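Local coordinates for oligopeptide-binding protein oppA (Lactococcus lactis, PDB 3DRF) that binds oligopeptides in a voluminous cavity that closes like a Venus fly-trap, serving the OppABCDF ABC transporter that takes them up, at residues 49-54 with 191-196; 68-73 with 218-223; 106-111 with 116-121. All coordinates share one frame; numbering follows the deposited sequence.

Contact 1: residues 49-54 with 191-196; sequences WLSGLS and LETVAP
L50, which packs on A195 across this contact, has its O taken by the backbone N of L53 at 3.1 Å. S51 O takes the N of S54 at 3.2 Å. The two bonds wind residues 51-53 into a short 3-10 turn. L50 just before this turn and S51 at its start face the extended loop 191-196, and what meets across the gap is mainly carbon. The L50 CG lies beside its backbone N and anti to the carbonyl carbon (chi1 -59°). One branch, CD2, does the touching. L50 CD2 rests 3.9 Å from A195 CB and 4.0 Å from P196 CD, so a single methyl bridges the methyl of A195 and the CD of P196. The second point of touch is at S51. In the conformer given, of two deposited, S51 CB sits at the fork of T193, 3.8 Å from T193 OG1 and 4.0 Å from T193 CG2. Both CB atoms point across the contact here. The packing joins the loop after strand 34-40 to the loop that leads into helix 197-200, with P196 as the N-cap residue. Helix 116-127 lies against the 191-196 loop: V194 touches Y119, A195 touches F121, and T122 OG1 bonds to T193 O. Just before L50 in the chain, W49 packs on I235 and Y237 of strand 234-239.

Contact 2: residues 68-73 with 218-223; sequences GQDGLF and PLVTGP
D70 and T221 join two loops of the Venus fly-trap fold of the family 5 solute-binding proteins. One loop runs from helix 57-62 to strand 74-75. The other leads into strand 224-230, an outermost strand of a mixed sheet. G68, Q69 and D70 all have left-handed backbone angles, and this unusual turn directs the D70 side chain at the 218-223 loop.

Direct hydrogen bonds come first. D70 OD1 is gripped twice by the same residue. T221 OG1 donates to D70 OD1 at 2.7 Å, and T221 N to the same OD1 at 2.8 Å. The hydrogen bond from N is bent, with an angle of 139° at the hydrogen. Both donors come from the same face of the carboxylate and stand about 40° above its plane. T221 can offer both groups because its OG1 lies between its own backbone N and carbonyl carbon (chi1 67°). Together the two bonds hold OD1 in a buried place and probably limit the turning of the carboxylate.

Packing is slight. T221 CG2 lies 3.6 Å from D70 OD1. V220 CB stands 3.8 Å from D70 OD1. From outside the two loops, W108 touches both D70 and T221. S109 OG bonds to V220 N, and N240 ND2 bonds to G222 O. G222 could hardly bear a side chain, since a CB there would run into P223 CD.

A water completes the join. It donates one hydrogen to T221 OG1 at 2.8 Å, so that hydroxyl both gives and accepts. The other hydrogen goes to the backbone of G71, whose O lies 2.9 Å from the water.

Contact 3: residues 106-111 with 116-121; sequences LKWSDG and AKDYEF
W108 meets D118 with the N-H edge of its indole. The ring plane and the carboxylate plane are turned 76° apart, close to perpendicular. OD2 lies almost in the plane of the ring, just off NE1. Seen from the acid, the donor comes from well above the carboxylate plane. W108 NE1 donates to D118 OD2 at 2.9 Å, with a fairly straight N-H...O angle of 160°. The ring gets there because CG of W108 is anti to the carbonyl carbon, beside the backbone N (chi1 -66°). The benzene end of the indole adds some packing: W108 CZ2 is 4.0 Å from D118 CB. A phenylalanine here would lack the indole N-H, and D118 OD2 would probably lose this donor.

D118 has further partners. OD2 also accepts T115 N, and OD1 accepts Y197 N. The buried carboxylate thus has donors on both oxygens, which is likely to favour its charged form. The tryptophan is anchored by a type I beta turn, W108 to G111, closed by G111 N to W108 O at 2.9 Å. G111 has a positive phi, suited to glycine.

The site is the first turn of helix 116-127. D118 is the third helical residue and takes the backbone N of T115, the residue just before the helix. This is the bond that an N3 side chain makes in a capping box, here with a tryptophan from the preceding loop tied to the same oxygen.

How the contacts relate
The three contacts cluster on one side of the chain's centre. Contact 1 and contact 2 have centres about 9 Å apart, as do contact 2 and contact 3; contact 1 and contact 3 are about 11 Å apart. Along the chain the order is 49-54, 68-73, 106-111, 116-121, 191-196, 218-223. Contacts 1 and 2 therefore interlock, and contact 3 falls between their ends. W108 of contact 3 is a shared piece, since its ring also packs on P196 of contact 1. Backbone bonds link E192 to L72 and A195 to D118. Loops distant in sequence are thereby tied, with helix 116-127, into one buried block beside strand 224-230.

Contact 1: residues 49-54 with 191-196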
ATOM      1  N   TRP A  49       4.211  -3.283  14.726  1.00  6.02           N
ATOM      2  CA  TRP A  49       5.441  -2.501  14.548  1.00  5.87           C
ATOM      3  C   TRP A  49       6.434  -3.121  13.577  1.00  5.60           C
ATOM      4  O   TRP A  49       7.378  -2.505  13.184  1.00  5.94           O
ATOM      5  CB  TRP A  49       6.092  -2.252  15.953  1.00  5.98           C
ATOM      6  CG  TRP A  49       5.192  -1.315  16.821  1.00  6.06           C
ATOM      7  CD1 TRP A  49       4.198  -1.695  17.641  1.00  6.80           C
ATOM      8  CD2 TRP A  49       5.223   0.117  16.835  1.00  5.95           C
ATOM      9  NE1 TRP A  49       3.619  -0.577  18.200  1.00  6.61           N
ATOM     10  CE2 TRP A  49       4.238   0.543  17.729  1.00  6.59           C
ATOM     11  CE3 TRP A  49       6.024   1.093  16.186  1.00  6.66           C
ATOM     12  CZ2 TRP A  49       4.009   1.909  18.019  1.00  6.81           C
ATOM     13  CZ3 TRP A  49       5.766   2.443  16.447  1.00  6.87           C
ATOM     14  CH2 TRP A  49       4.755   2.832  17.364  1.00  7.52           C
ATOM     15  N   LEU A  50       6.152  -4.360  13.187  1.00  5.74           N
ATOM     16  CA  LEU A  50       6.986  -5.060  12.167  1.00  5.64           C
ATOM     17  C   LEU A  50       6.374  -4.872  10.787  1.00  5.65           C
ATOM     18  O   LEU A  50       5.280  -5.232  10.538  1.00  5.84           O
ATOM     19  CB  LEU A  50       7.079  -6.579  12.466  1.00  5.98           C
ATOM     20  CG  LEU A  50       7.678  -7.000  13.827  1.00  6.85           C
ATOM     21  CD1 LEU A  50       7.801  -8.521  13.871  1.00  7.77           C
ATOM     22  CD2 LEU A  50       9.085  -6.329  14.084  1.00  9.42           C
ATOM     23  N   SER A  51       7.177  -4.201   9.941  0.50  5.52           N
ATOM     24  CA  SER A  51       6.724  -3.896   8.577  0.50  6.04           C
ATOM     25  C   SER A  51       6.190  -5.123   7.857  0.50  6.06           C
ATOM     26  O   SER A  51       5.131  -5.071   7.227  0.50  6.01           O
ATOM     27  CB  SER A  51       7.867  -3.270   7.773  0.50  6.13           C
ATOM     28  OG  SER A  51       7.460  -2.849   6.489  0.60  6.73           O
ATOM     29  N   GLY A  52       6.887  -6.244   7.961  1.00  6.00           N
ATOM     30  CA  GLY A  52       6.539  -7.429   7.201  1.00  6.40           C
ATOM     31  C   GLY A  52       5.163  -7.960   7.549  1.00  5.74           C
ATOM     32  O   GLY A  52       4.526  -8.640   6.744  1.00  6.76           O
ATOM     33  N   LEU A  53       4.678  -7.702   8.764  1.00  6.05           N
ATOM     34  CA  LEU A  53       3.395  -8.248   9.219  1.00  6.52           C
ATOM     35  C   LEU A  53       2.233  -7.221   9.175  1.00  6.85           C
ATOM     36  O   LEU A  53       1.156  -7.517   9.583  1.00  8.12           O
ATOM     37  CB  LEU A  53       3.542  -8.728  10.679  1.00  6.98           C
ATOM     38  CG  LEU A  53       4.702  -9.757  10.914  1.00  7.19           C
ATOM     39  CD1 LEU A  53       4.651 -10.318  12.367  1.00  8.89           C
ATOM     40  CD2 LEU A  53       4.656 -10.951   9.905  1.00  9.35           C
ATOM     41  N   SER A  54       2.516  -6.004   8.741  1.00  6.92           N
ATOM     42  CA  SER A  54       1.535  -4.906   8.737  1.00  6.80           C
ATOM     43  C   SER A  54       1.168  -4.582   7.296  1.00  7.01           C
ATOM     44  O   SER A  54       2.013  -4.327   6.531  1.00  8.28           O
ATOM     45  CB  SER A  54       2.223  -3.696   9.388  1.00  7.70           C
ATOM     46  OG  SER A  54       1.386  -2.531   9.307  1.00  8.57           O
ATOM     47  N   LEU A 191      14.883  -5.210   1.078  1.00  5.54           N
ATOM     48  CA  LEU A 191      14.033  -4.598   2.117  1.00  5.19           C
ATOM     49  C   LEU A 191      14.808  -3.505   2.858  1.00  5.13           C
ATOM     50  O   LEU A 191      16.005  -3.415   2.779  1.00  5.98           O
ATOM     51  CB  LEU A 191      13.488  -5.695   3.098  1.00  5.23           C
ATOM     52  CG  LEU A 191      12.674  -6.834   2.397  1.00  5.37           C
ATOM     53  CD1 LEU A 191      12.273  -7.956   3.387  1.00  7.37           C
ATOM     54  CD2 LEU A 191      11.404  -6.228   1.655  1.00  7.45           C
ATOM     55  N   GLU A 192      14.064  -2.723   3.632  1.00  5.13           N
ATOM     56  CA  GLU A 192      14.616  -1.466   4.163  1.00  5.66           C
ATOM     57  C   GLU A 192      14.343  -1.253   5.620  1.00  5.78           C
ATOM     58  O   GLU A 192      14.478  -0.167   6.090  1.00  6.72           O
ATOM     59  CB  GLU A 192      14.061  -0.254   3.343  1.00  5.84           C
ATOM     60  CG  GLU A 192      14.259  -0.383   1.804  1.00  6.32           C
ATOM     61  CD  GLU A 192      13.773   0.826   1.032  1.00  6.93           C
ATOM     62  OE1 GLU A 192      13.850   1.949   1.514  1.00  7.58           O
ATOM     63  OE2 GLU A 192      13.348   0.609  -0.065  1.00  7.44           O
ATOM     64  N   THR A 193      13.945  -2.306   6.329  1.00  5.38           N
ATOM     65  CA  THR A 193      13.656  -2.222   7.774  1.00  5.61           C
ATOM     66  C   THR A 193      14.417  -3.306   8.535  1.00  5.73           C
ATOM     67  O   THR A 193      14.854  -4.244   7.967  1.00  5.71           O
ATOM     68  CB  THR A 193      12.121  -2.380   8.040  1.00  5.73           C
ATOM     69  OG1 THR A 193      11.685  -3.671   7.580  1.00  6.21           O
ATOM     70  CG2 THR A 193      11.306  -1.296   7.287  1.00  6.38           C
ATOM     71  N   VAL A 194      14.527  -3.083   9.840  1.00  5.79           N
ATOM     72  CA  VAL A 194      15.068  -4.057  10.812  1.00  6.04           C
ATOM     73  C   VAL A 194      13.979  -4.507  11.804  1.00  5.73           C
ATOM     74  O   VAL A 194      13.040  -3.854  12.035  1.00  5.93           O
ATOM     75  CB  VAL A 194      16.276  -3.436  11.617  1.00  6.38           C
ATOM     76  CG1 VAL A 194      17.537  -3.411  10.752  1.00  6.31           C
ATOM     77  CG2 VAL A 194      15.963  -2.023  12.161  1.00  6.15           C
ATOM     78  N   ALA A 195      14.186  -5.695  12.319  1.00  5.64           N
ATOM     79  CA  ALA A 195      13.325  -6.294  13.367  1.00  5.48           C
ATOM     80  C   ALA A 195      14.216  -6.723  14.512  1.00  5.49           C
ATOM     81  O   ALA A 195      15.301  -7.229  14.264  1.00  5.91           O
ATOM     82  CB  ALA A 195      12.554  -7.512  12.782  1.00  5.90           C
ATOM     83  N   PRO A 196      13.758  -6.523  15.737  1.00  5.58           N
ATOM     84  CA  PRO A 196      14.633  -6.751  16.904  1.00  5.55           C
ATOM     85  C   PRO A 196      14.710  -8.254  17.292  1.00  5.86           C
ATOM     86  O   PRO A 196      13.995  -8.717  18.178  1.00  6.36           O
ATOM     87  CB  PRO A 196      13.982  -5.871  17.978  1.00  5.84           C
ATOM     88  CG  PRO A 196      12.465  -5.881  17.592  1.00  6.35           C
ATOM     89  CD  PRO A 196      12.506  -5.825  16.076  1.00  5.99           C
TER

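Contact 2: residues 68-73 with 218-223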
ATOM      1  N   GLY A  68       8.793   4.781  11.573  1.00  6.76           N
ATOM      2  CA  GLY A  68       8.056   4.274  10.399  1.00  7.46           C
ATOM      3  C   GLY A  68       8.227   2.769  10.159  1.00  7.64           C
ATOM      4  O   GLY A  68       8.500   2.344   9.084  1.00  8.83           O
ATOM      5  N   GLN A  69       8.131   2.030  11.241  1.00  6.93           N
ATOM      6  CA  GLN A  69       8.413   0.552  11.289  1.00  6.30           C
ATOM      7  C   GLN A  69       9.888   0.269  10.930  1.00  6.56           C
ATOM      8  O   GLN A  69      10.222  -0.657  10.280  1.00  6.02           O
ATOM      9  CB  GLN A  69       7.383  -0.224  10.437  1.00  6.77           C
ATOM     10  CG  GLN A  69       5.969   0.004  10.938  1.00  7.37           C
ATOM     11  CD  GLN A  69       4.892  -0.421   9.938  1.00  7.52           C
ATOM     12  OE1 GLN A  69       3.949  -1.069  10.289  1.00 10.89           O
ATOM     13  NE2 GLN A  69       5.094  -0.078   8.700  1.00  7.67           N
ATOM     14  N   ASP A  70      10.726   1.135  11.476  1.00  6.13           N
ATOM     15  CA  ASP A  70      12.184   0.980  11.524  1.00  6.62           C
ATOM     16  C   ASP A  70      12.866   0.924  10.141  1.00  6.59           C
ATOM     17  O   ASP A  70      13.701   0.139   9.840  1.00  6.54           O
ATOM     18  CB  ASP A  70      12.566  -0.176  12.479  1.00  7.09           C
ATOM     19  CG  ASP A  70      12.065   0.097  13.892  1.00  6.98           C
ATOM     20  OD1 ASP A  70      12.208   1.259  14.300  1.00  7.44           O
ATOM     21  OD2 ASP A  70      11.557  -0.796  14.496  1.00  7.26           O
ATOM     22  N   GLY A  71      12.437   1.886   9.353  1.00  7.21           N
ATOM     23  CA  GLY A  71      13.080   2.182   8.082  1.00  6.86           C
ATOM     24  C   GLY A  71      14.519   2.634   8.262  1.00  6.79           C
ATOM     25  O   GLY A  71      14.845   3.322   9.230  1.00  8.02           O
ATOM     26  N   LEU A  72      15.383   2.229   7.336  1.00  6.95           N
ATOM     27  CA  LEU A  72      16.838   2.434   7.465  1.00  6.59           C
ATOM     28  C   LEU A  72      17.454   3.585   6.659  1.00  6.88           C
ATOM     29  O   LEU A  72      18.426   4.110   7.059  1.00  8.00           O
ATOM     30  CB  LEU A  72      17.577   1.139   7.044  1.00  6.58           C
ATOM     31  CG  LEU A  72      17.444  -0.034   8.004  1.00  6.82           C
ATOM     32  CD1 LEU A  72      18.116  -1.221   7.381  1.00  8.95           C
ATOM     33  CD2 LEU A  72      18.084   0.319   9.422  1.00  7.72           C
ATOM     34  N   PHE A  73      16.881   3.864   5.493  1.00  7.22           N
ATOM     35  CA  PHE A  73      17.597   4.706   4.498  1.00  7.77           C
ATOM     36  C   PHE A  73      16.979   6.083   4.303  1.00  8.20           C
ATOM     37  O   PHE A  73      15.796   6.244   4.276  1.00  9.85           O
ATOM     38  CB  PHE A  73      17.637   3.977   3.151  1.00  8.12           C
ATOM     39  CG  PHE A  73      18.200   2.571   3.232  1.00  7.30           C
ATOM     40  CD1 PHE A  73      19.501   2.370   3.646  1.00  8.08           C
ATOM     41  CD2 PHE A  73      17.420   1.482   2.882  1.00  6.81           C
ATOM     42  CE1 PHE A  73      20.044   1.069   3.759  1.00  8.19           C
ATOM     43  CE2 PHE A  73      17.946   0.160   2.990  1.00  7.11           C
ATOM     44  CZ  PHE A  73      19.267  -0.044   3.443  1.00  7.48           C
ATOM     45  N   PRO A 218       6.611  -2.737  21.829  1.00  7.51           N
ATOM     46  CA  PRO A 218       7.695  -3.015  20.881  1.00  7.31           C
ATOM     47  C   PRO A 218       9.022  -2.367  21.255  1.00  7.46           C
ATOM     48  O   PRO A 218       9.018  -1.550  22.109  1.00  8.07           O
ATOM     49  CB  PRO A 218       7.148  -2.377  19.586  1.00  7.03           C
ATOM     50  CG  PRO A 218       6.471  -1.076  20.120  1.00  7.42           C
ATOM     51  CD  PRO A 218       5.819  -1.540  21.432  1.00  7.89           C
ATOM     52  N   LEU A 219      10.118  -2.756  20.635  1.00  6.81           N
ATOM     53  CA  LEU A 219      11.298  -1.906  20.487  1.00  6.49           C
ATOM     54  C   LEU A 219      11.284  -1.207  19.122  1.00  6.32           C
ATOM     55  O   LEU A 219      10.852  -1.764  18.128  1.00  6.88           O
ATOM     56  CB  LEU A 219      12.617  -2.710  20.619  1.00  6.87           C
ATOM     57  CG  LEU A 219      12.773  -3.529  21.915  1.00  7.82           C
ATOM     58  CD1 LEU A 219      14.185  -4.173  21.980  1.00  8.91           C
ATOM     59  CD2 LEU A 219      12.540  -2.610  23.152  1.00  9.17           C
ATOM     60  N   VAL A 220      11.804   0.017  19.115  1.00  6.25           N
ATOM     61  CA  VAL A 220      11.895   0.819  17.884  1.00  6.46           C
ATOM     62  C   VAL A 220      13.242   1.510  17.819  1.00  6.50           C
ATOM     63  O   VAL A 220      14.042   1.478  18.715  1.00  6.81           O
ATOM     64  CB  VAL A 220      10.756   1.850  17.764  1.00  6.76           C
ATOM     65  CG1 VAL A 220       9.386   1.150  17.904  1.00  7.71           C
ATOM     66  CG2 VAL A 220      10.909   2.963  18.862  1.00  7.49           C
ATOM     67  N   THR A 221      13.464   2.116  16.675  1.00  6.54           N
ATOM     68  CA  THR A 221      14.763   2.752  16.368  1.00  7.32           C
ATOM     69  C   THR A 221      14.663   4.288  16.076  1.00  7.41           C
ATOM     70  O   THR A 221      15.635   4.913  15.896  1.00  7.30           O
ATOM     71  CB  THR A 221      15.438   2.093  15.112  1.00  7.40           C
ATOM     72  OG1 THR A 221      14.672   2.365  13.923  1.00  7.80           O
ATOM     73  CG2 THR A 221      15.635   0.573  15.307  1.00  7.95           C
ATOM     74  N   GLY A 222      13.464   4.827  16.040  1.00  7.46           N
ATOM     75  CA  GLY A 222      13.245   6.191  15.594  1.00  7.47           C
ATOM     76  C   GLY A 222      13.469   7.263  16.682  1.00  7.96           C
ATOM     77  O   GLY A 222      13.858   6.982  17.770  1.00  8.30           O
ATOM     78  N   PRO A 223      13.169   8.516  16.335  1.00  8.13           N
ATOM     79  CA  PRO A 223      13.455   9.636  17.282  1.00  8.31           C
ATOM     80  C   PRO A 223      12.559   9.593  18.523  1.00  8.26           C
ATOM     81  O   PRO A 223      12.970  10.113  19.550  1.00  8.64           O
ATOM     82  CB  PRO A 223      13.234  10.919  16.430  1.00  8.77           C
ATOM     83  CG  PRO A 223      12.447  10.443  15.198  1.00  9.61           C
ATOM     84  CD  PRO A 223      12.809   8.973  14.976  1.00  8.76           C
TER
HETATM   85  O   HOH W   1      16.295   2.873  11.748  1.00 10.64           O

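Contact 3: residues 106-111 with 116-121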
ATOM      1  N   LEU A 106      23.657   2.990  15.908  1.00  9.66           N
ATOM      2  CA  LEU A 106      22.241   2.621  15.761  1.00  8.87           C
ATOM      3  C   LEU A 106      21.838   1.571  16.811  1.00  8.67           C
ATOM      4  O   LEU A 106      22.344   0.498  16.812  1.00  8.80           O
ATOM      5  CB  LEU A 106      21.978   2.089  14.320  1.00  8.69           C
ATOM      6  CG  LEU A 106      20.549   1.686  14.022  1.00  7.53           C
ATOM      7  CD1 LEU A 106      19.574   2.903  14.116  1.00  9.15           C
ATOM      8  CD2 LEU A 106      20.476   0.974  12.603  1.00  9.27           C
ATOM      9  N   LYS A 107      20.885   1.968  17.626  1.00  8.16           N
ATOM     10  CA  LYS A 107      20.389   1.159  18.734  1.00  8.14           C
ATOM     11  C   LYS A 107      18.856   1.026  18.690  1.00  7.58           C
ATOM     12  O   LYS A 107      18.178   1.803  18.116  1.00  8.18           O
ATOM     13  CB  LYS A 107      20.833   1.834  20.057  1.00  8.90           C
ATOM     14  CG  LYS A 107      22.368   1.866  20.282  1.00 11.91           C
ATOM     15  CD  LYS A 107      22.666   2.560  21.627  1.00 15.79           C
ATOM     16  CE  LYS A 107      24.160   2.626  21.807  1.00 18.52           C
ATOM     17  NZ  LYS A 107      24.563   1.220  21.867  1.00 22.38           N
ATOM     18  N   TRP A 108      18.386  -0.003  19.335  1.00  7.03           N
ATOM     19  CA  TRP A 108      16.976  -0.132  19.730  1.00  7.18           C
ATOM     20  C   TRP A 108      16.674   0.746  20.960  1.00  7.47           C
ATOM     21  O   TRP A 108      17.578   1.187  21.665  1.00  7.54           O
ATOM     22  CB  TRP A 108      16.675  -1.615  20.132  1.00  6.39           C
ATOM     23  CG  TRP A 108      16.813  -2.555  18.905  1.00  6.23           C
ATOM     24  CD1 TRP A 108      17.843  -3.385  18.655  1.00  6.91           C
ATOM     25  CD2 TRP A 108      15.938  -2.623  17.771  1.00  5.60           C
ATOM     26  NE1 TRP A 108      17.651  -4.031  17.453  1.00  6.38           N
ATOM     27  CE2 TRP A 108      16.500  -3.553  16.887  1.00  5.97           C
ATOM     28  CE3 TRP A 108      14.704  -2.040  17.459  1.00  6.14           C
ATOM     29  CZ2 TRP A 108      15.870  -3.929  15.694  1.00  6.10           C
ATOM     30  CZ3 TRP A 108      14.088  -2.396  16.262  1.00  6.21           C
ATOM     31  CH2 TRP A 108      14.687  -3.343  15.381  1.00  6.11           C
ATOM     32  N   SER A 109      15.380   0.935  21.202  1.00  7.66           N
ATOM     33  CA  SER A 109      14.927   1.841  22.269  1.00  8.25           C
ATOM     34  C   SER A 109      15.157   1.274  23.701  1.00  8.91           C
ATOM     35  O   SER A 109      14.909   1.943  24.648  1.00 10.50           O
ATOM     36  CB  SER A 109      13.475   2.204  22.040  1.00  8.10           C
ATOM     37  OG  SER A 109      12.714   1.020  21.861  1.00  8.54           O
ATOM     38  N   ASP A 110      15.652   0.061  23.801  1.00  9.23           N
ATOM     39  CA  ASP A 110      16.096  -0.493  25.099  1.00  9.95           C
ATOM     40  C   ASP A 110      17.631  -0.352  25.249  1.00 10.41           C
ATOM     41  O   ASP A 110      18.165  -0.864  26.200  1.00 11.99           O
ATOM     42  CB  ASP A 110      15.659  -1.951  25.231  1.00 10.35           C
ATOM     43  CG  ASP A 110      16.448  -2.888  24.368  1.00 10.53           C
ATOM     44  OD1 ASP A 110      17.071  -2.464  23.418  1.00 10.42           O
ATOM     45  OD2 ASP A 110      16.434  -4.084  24.643  1.00 13.03           O
ATOM     46  N   GLY A 111      18.301   0.341  24.316  1.00  9.71           N
ATOM     47  CA  GLY A 111      19.754   0.530  24.391  1.00  9.95           C
ATOM     48  C   GLY A 111      20.618  -0.572  23.741  1.00  9.69           C
ATOM     49  O   GLY A 111      21.805  -0.389  23.602  1.00 11.39           O
ATOM     50  N   ALA A 116      23.453  -6.757  12.157  1.00  6.38           N
ATOM     51  CA  ALA A 116      23.286  -7.412  10.834  1.00  6.14           C
ATOM     52  C   ALA A 116      22.138  -8.455  10.902  1.00  6.40           C
ATOM     53  O   ALA A 116      21.308  -8.527  10.001  1.00  6.05           O
ATOM     54  CB  ALA A 116      24.640  -8.090  10.423  1.00  6.82           C
ATOM     55  N   LYS A 117      22.101  -9.244  11.968  1.00  6.18           N
ATOM     56  CA  LYS A 117      21.040 -10.233  12.126  1.00  6.01           C
ATOM     57  C   LYS A 117      19.603  -9.626  12.185  1.00  5.71           C
ATOM     58  O   LYS A 117      18.689 -10.207  11.685  1.00  5.73           O
ATOM     59  CB  LYS A 117      21.306 -11.066  13.398  1.00  6.14           C
ATOM     60  CG  LYS A 117      20.188 -12.094  13.777  1.00  6.60           C
ATOM     61  CD  LYS A 117      19.908 -13.108  12.616  1.00  6.36           C
ATOM     62  CE  LYS A 117      18.797 -14.115  13.093  1.00  6.88           C
ATOM     63  NZ  LYS A 117      18.513 -15.067  11.932  1.00  6.87           N
ATOM     64  N   ASP A 118      19.467  -8.430  12.786  1.00  5.47           N
ATOM     65  CA  ASP A 118      18.155  -7.719  12.815  1.00  5.79           C
ATOM     66  C   ASP A 118      17.634  -7.411  11.399  1.00  5.88           C
ATOM     67  O   ASP A 118      16.495  -7.389  11.174  1.00  5.85           O
ATOM     68  CB  ASP A 118      18.293  -6.428  13.639  1.00  5.55           C
ATOM     69  CG  ASP A 118      18.591  -6.689  15.115  1.00  5.69           C
ATOM     70  OD1 ASP A 118      18.232  -7.745  15.600  1.00  6.49           O
ATOM     71  OD2 ASP A 118      19.187  -5.839  15.700  1.00  6.95           O
ATOM     72  N   TYR A 119      18.570  -7.088  10.513  1.00  5.64           N
ATOM     73  CA  TYR A 119      18.197  -6.841   9.095  1.00  5.35           C
ATOM     74  C   TYR A 119      17.762  -8.125   8.340  1.00  5.56           C
ATOM     75  O   TYR A 119      16.773  -8.149   7.702  1.00  5.64           O
ATOM     76  CB  TYR A 119      19.381  -6.134   8.407  1.00  5.41           C
ATOM     77  CG  TYR A 119      19.038  -5.821   6.956  1.00  6.33           C
ATOM     78  CD1 TYR A 119      17.997  -4.924   6.608  1.00  6.24           C
ATOM     79  CD2 TYR A 119      19.703  -6.468   5.939  1.00  5.97           C
ATOM     80  CE1 TYR A 119      17.679  -4.673   5.261  1.00  5.99           C
ATOM     81  CE2 TYR A 119      19.398  -6.225   4.594  1.00  6.09           C
ATOM     82  CZ  TYR A 119      18.375  -5.343   4.271  1.00  5.36           C
ATOM     83  OH  TYR A 119      18.070  -5.101   2.933  1.00  6.30           O
ATOM     84  N   GLU A 120      18.572  -9.168   8.459  1.00  5.74           N
ATOM     85  CA  GLU A 120      18.204 -10.475   7.898  1.00  5.89           C
ATOM     86  C   GLU A 120      16.877 -10.971   8.500  1.00  5.46           C
ATOM     87  O   GLU A 120      16.072 -11.554   7.814  1.00  5.74           O
ATOM     88  CB  GLU A 120      19.372 -11.487   8.161  1.00  5.78           C
ATOM     89  CG  GLU A 120      19.050 -12.895   7.611  1.00  6.50           C
ATOM     90  CD  GLU A 120      18.221 -13.797   8.562  1.00  6.30           C
ATOM     91  OE1 GLU A 120      18.044 -13.480   9.707  1.00  6.44           O
ATOM     92  OE2 GLU A 120      17.804 -14.836   8.034  1.00  6.71           O
ATOM     93  N   PHE A 121      16.656 -10.698   9.788  1.00  5.38           N
ATOM     94  CA  PHE A 121      15.424 -11.224  10.431  1.00  5.36           C
ATOM     95  C   PHE A 121      14.124 -10.648   9.805  1.00  5.38           C
ATOM     96  O   PHE A 121      13.179 -11.362   9.691  1.00  5.48           O
ATOM     97  CB  PHE A 121      15.470 -11.011  11.976  1.00  5.50           C
ATOM     98  CG  PHE A 121      14.356 -11.728  12.703  1.00  5.61           C
ATOM     99  CD1 PHE A 121      13.542 -11.039  13.572  1.00  6.47           C
ATOM    100  CD2 PHE A 121      14.130 -13.076  12.498  1.00  7.20           C
ATOM    101  CE1 PHE A 121      12.535 -11.679  14.243  1.00  8.18           C
ATOM    102  CE2 PHE A 121      13.079 -13.753  13.199  1.00  8.54           C
ATOM    103  CZ  PHE A 121      12.294 -13.019  14.038  1.00  8.71           C
TER